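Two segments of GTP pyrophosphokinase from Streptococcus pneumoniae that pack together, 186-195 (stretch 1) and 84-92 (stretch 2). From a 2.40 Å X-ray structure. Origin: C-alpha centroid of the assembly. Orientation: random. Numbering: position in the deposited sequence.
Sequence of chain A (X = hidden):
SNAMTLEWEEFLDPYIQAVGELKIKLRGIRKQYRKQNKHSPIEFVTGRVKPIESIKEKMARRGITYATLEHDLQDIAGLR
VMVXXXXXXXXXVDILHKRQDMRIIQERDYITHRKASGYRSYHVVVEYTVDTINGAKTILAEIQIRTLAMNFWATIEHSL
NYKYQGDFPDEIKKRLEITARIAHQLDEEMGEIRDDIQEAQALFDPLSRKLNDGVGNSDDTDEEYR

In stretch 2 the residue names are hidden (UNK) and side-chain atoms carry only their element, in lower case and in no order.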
# COMPACT_ATOMS: atom_id res chain seq x y z
N LEU A 186 15.69 23.31 21.56
CA LEU A 186 15.61 21.91 21.95
C LEU A 186 16.30 21.02 20.92
O LEU A 186 17.13 20.19 21.28
CB LEU A 186 14.16 21.45 22.16
CG LEU A 186 13.97 20.00 22.63
CD1 LEU A 186 14.79 19.69 23.88
CD2 LEU A 186 12.49 19.70 22.88
N ASP A 187 15.97 21.21 19.65
CA ASP A 187 16.59 20.47 18.56
C ASP A 187 18.07 20.80 18.36
O ASP A 187 18.82 19.92 17.97
CB ASP A 187 15.86 20.71 17.22
CG ASP A 187 14.51 20.02 17.14
OD1 ASP A 187 14.31 19.01 17.86
OD2 ASP A 187 13.67 20.49 16.33
N GLU A 188 18.46 22.06 18.53
CA GLU A 188 19.87 22.40 18.43
C GLU A 188 20.68 21.81 19.59
O GLU A 188 21.77 21.29 19.37
CB GLU A 188 20.08 23.91 18.34
CG GLU A 188 19.54 24.53 17.03
CD GLU A 188 20.22 24.01 15.75
OE1 GLU A 188 21.34 24.48 15.47
OE2 GLU A 188 19.61 23.14 15.03
N GLU A 189 20.16 21.87 20.81
CA GLU A 189 20.93 21.38 21.95
C GLU A 189 21.12 19.88 21.87
O GLU A 189 22.20 19.37 22.15
CB GLU A 189 20.27 21.75 23.26
CG GLU A 189 20.42 23.19 23.60
CD GLU A 189 21.82 23.55 24.06
OE1 GLU A 189 22.65 22.65 24.35
OE2 GLU A 189 22.08 24.77 24.15
N MSE A 190 20.06 19.18 21.50
CA MSE A 190 20.11 17.75 21.36
C MSE A 190 20.98 17.33 20.19
O MSE A 190 21.69 16.32 20.27
CB MSE A 190 18.70 17.17 21.25
CG MSE A 190 18.59 15.76 21.73
SE MSE A 190 18.86 15.51 23.66
CE MSE A 190 20.63 16.24 24.05
N GLY A 191 20.97 18.12 19.12
CA GLY A 191 21.78 17.86 17.92
C GLY A 191 23.26 17.83 18.25
O GLY A 191 24.01 17.08 17.66
N GLU A 192 23.65 18.63 19.24
CA GLU A 192 25.02 18.74 19.70
C GLU A 192 25.59 17.39 20.15
O GLU A 192 26.78 17.16 20.04
CB GLU A 192 25.06 19.71 20.88
CG GLU A 192 26.14 20.74 20.85
CD GLU A 192 25.96 21.74 19.73
OE1 GLU A 192 25.31 22.79 19.96
OE2 GLU A 192 26.47 21.46 18.62
N ILE A 193 24.73 16.50 20.67
CA ILE A 193 25.16 15.16 21.09
C ILE A 193 24.45 14.04 20.29
O ILE A 193 24.25 12.93 20.80
CB ILE A 193 25.00 14.94 22.61
CG1 ILE A 193 23.53 15.00 23.03
CG2 ILE A 193 25.86 15.95 23.40
CD1 ILE A 193 23.33 14.51 24.40
N ARG A 194 24.10 14.34 19.05
CA ARG A 194 23.46 13.38 18.18
C ARG A 194 24.35 12.16 17.96
O ARG A 194 23.85 11.03 17.92
CB ARG A 194 23.07 14.02 16.82
CG ARG A 194 22.50 13.05 15.81
CD ARG A 194 22.20 13.76 14.53
NE ARG A 194 21.52 12.91 13.55
CZ ARG A 194 22.06 12.53 12.39
NH1 ARG A 194 23.29 12.90 12.08
NH2 ARG A 194 21.36 11.74 11.54
N ASP A 195 25.64 12.39 17.79
CA ASP A 195 26.54 11.30 17.46
C ASP A 195 26.58 10.33 18.62
O ASP A 195 26.57 9.14 18.41
CB ASP A 195 27.97 11.79 17.13
CG ASP A 195 28.05 12.55 15.81
OD1 ASP A 195 27.08 12.58 15.00
OD2 ASP A 195 29.14 13.14 15.57
N UNK A 84 13.58 11.87 14.80
CA UNK A 84 14.18 12.25 16.05
C UNK A 84 14.99 13.55 15.92
O UNK A 84 14.79 14.50 16.70
c UNK A 84 15.39 11.04 17.93
n UNK A 84 15.65 9.26 19.53
c UNK A 84 16.00 9.72 18.32
c UNK A 84 15.10 11.12 16.48
o UNK A 84 16.80 9.12 17.58
N UNK A 85 15.89 13.61 14.93
CA UNK A 85 16.82 14.72 14.82
C UNK A 85 16.63 15.53 13.55
O UNK A 85 16.28 14.98 12.50
c UNK A 85 18.74 12.13 16.17
c UNK A 85 19.15 11.51 17.35
c UNK A 85 19.47 12.28 18.46
c UNK A 85 19.39 13.65 18.38
c UNK A 85 18.66 13.51 16.10
c UNK A 85 18.25 14.19 14.82
c UNK A 85 19.01 14.26 17.22
N UNK A 86 16.90 16.83 13.63
CA UNK A 86 17.00 17.68 12.43
C UNK A 86 17.86 17.01 11.33
O UNK A 86 17.50 17.01 10.16
c UNK A 86 17.90 19.92 11.49
c UNK A 86 16.76 19.83 13.72
c UNK A 86 17.62 19.08 12.78
N UNK A 87 19.02 16.47 11.72
CA UNK A 87 19.93 15.87 10.77
C UNK A 87 19.41 14.52 10.25
O UNK A 87 19.99 13.93 9.36
c UNK A 87 21.29 15.70 11.43
o UNK A 87 21.63 18.12 11.17
o UNK A 87 23.22 16.95 12.02
c UNK A 87 22.08 17.02 11.54
N UNK A 88 18.31 14.00 10.83
CA UNK A 88 17.67 12.81 10.27
C UNK A 88 16.87 13.14 9.00
O UNK A 88 16.60 12.28 8.17
o UNK A 88 18.70 11.19 12.27
o UNK A 88 16.81 11.22 13.45
c UNK A 88 17.48 11.47 12.40
c UNK A 88 16.74 12.15 11.28
N UNK A 89 16.44 14.39 8.90
CA UNK A 89 15.63 14.79 7.75
C UNK A 89 16.30 14.39 6.44
O UNK A 89 15.69 13.69 5.63
c UNK A 89 14.53 16.72 6.57
c UNK A 89 14.41 16.56 9.13
c UNK A 89 15.26 16.31 7.82
N UNK A 90 17.56 14.77 6.25
CA UNK A 90 18.24 14.42 5.01
C UNK A 90 18.31 12.91 4.78
O UNK A 90 18.36 12.44 3.66
n UNK A 90 22.57 15.01 8.24
c UNK A 90 22.98 14.82 6.79
c UNK A 90 21.93 15.34 5.87
c UNK A 90 20.69 14.51 5.93
c UNK A 90 19.64 15.07 4.94
N UNK A 91 18.32 12.14 5.86
CA UNK A 91 18.47 10.67 5.76
C UNK A 91 17.19 10.05 5.18
O UNK A 91 17.26 9.16 4.33
c UNK A 91 20.27 10.48 7.62
c UNK A 91 18.85 10.07 7.13
o UNK A 91 21.84 10.01 9.40
o UNK A 91 20.16 8.61 9.16
c UNK A 91 20.79 9.64 8.82
N UNK A 92 16.05 10.57 5.64
CA UNK A 92 14.72 10.22 5.10
C UNK A 92 14.50 10.67 3.66
O UNK A 92 13.95 9.91 2.81
c UNK A 92 13.62 10.01 7.35
c UNK A 92 13.60 10.77 6.00
c UNK A 92 12.22 10.64 5.31
O HOH W 1 15.96 16.97 17.49
O HOH W 2 18.18 17.87 16.46
O HOH W 3 23.19 12.13 9.15

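Position 84 carries three carbons in a chain, the third bonded to one oxygen and one nitrogen, a primary amide at the end of two methylenes, and the side chain makes no contact with stretch 1: Gln84. The backbone does the work here, since water 1 donates to both Gln84 O (2.8 Å) and Asp187 OD1 (2.6 Å).

Position 85 has one carbon leading to a ring of six carbons with no heteroatom. The ring lies flat beneath the Arg194 chain: Arg194 CG sits 3.7 Å from the ring centroid, 5° off the normal, a CH-pi contact. Met190 CG comes within 4.0 Å of one ring carbon, adding a smaller apolar touch. This is Phe85, and that carbon is CE1.

At position 86 one carbon bears two more, three in all, a beta-branched aliphatic. It points toward stretch 1, and one of its branch carbons packs 3.7 Å from Asp187 CB: Val86, and the carbon is CG2. Water 2 joins the backbones, accepting from Val86 N at 3.3 Å and donating to Asp187 O at 2.6 Å.

Position 87 shows two carbons, the second holding two oxygens, a short carboxylate. Its CB lies 3.4 Å from Arg194 CZ, and one oxygen is 4.1 Å from Arg194 NH1, well out of the guanidinium plane, so it contributes charge alone. This is Asp87, and the oxygen is OD2.

Position 88 repeats the pattern of two carbons and two oxygens, but one oxygen reaches 2.8 Å from Arg194 NH2. This is Asp88, and the atom is OD1, in a salt bridge with a nearly straight hydrogen bond (170°). Its OD2 accepts from Phe85 N at 3.0 Å, so one carboxylate holds the backbone of its own stretch at Phe85 and Arg194 across the contact.

Position 89, again three carbons branched at the first, is buried and out of reach of stretch 1: Val89.

Position 90 has four carbons in a row ending in a nitrogen that lies 4.4 Å from the like-charged Arg194 NH1: Lys90. Its NZ donates to Asp87 O (3.0 Å) and to water 3 (3.1 Å).

Position 91 has three carbons, the third with two oxygens, one of which forms a second salt bridge to Arg194 NH2 at 2.8 Å: Glu91, and the atom is OE2.

Position 92, three carbons branched at the first, is buried and out of reach: Val92.

The rule is one extended arginine used along its whole length. With chi1 to chi3 all t, its methylenes cover an aromatic face while NH2 meets two carboxylates near the guanidinium plane. Water 3 links Arg194 NH1, Lys90 NZ and Glu91 OE2, and waters 1 and 2 fasten the Asp187 end.

Stretch 2, residues 84-92: QFVDDVKEV
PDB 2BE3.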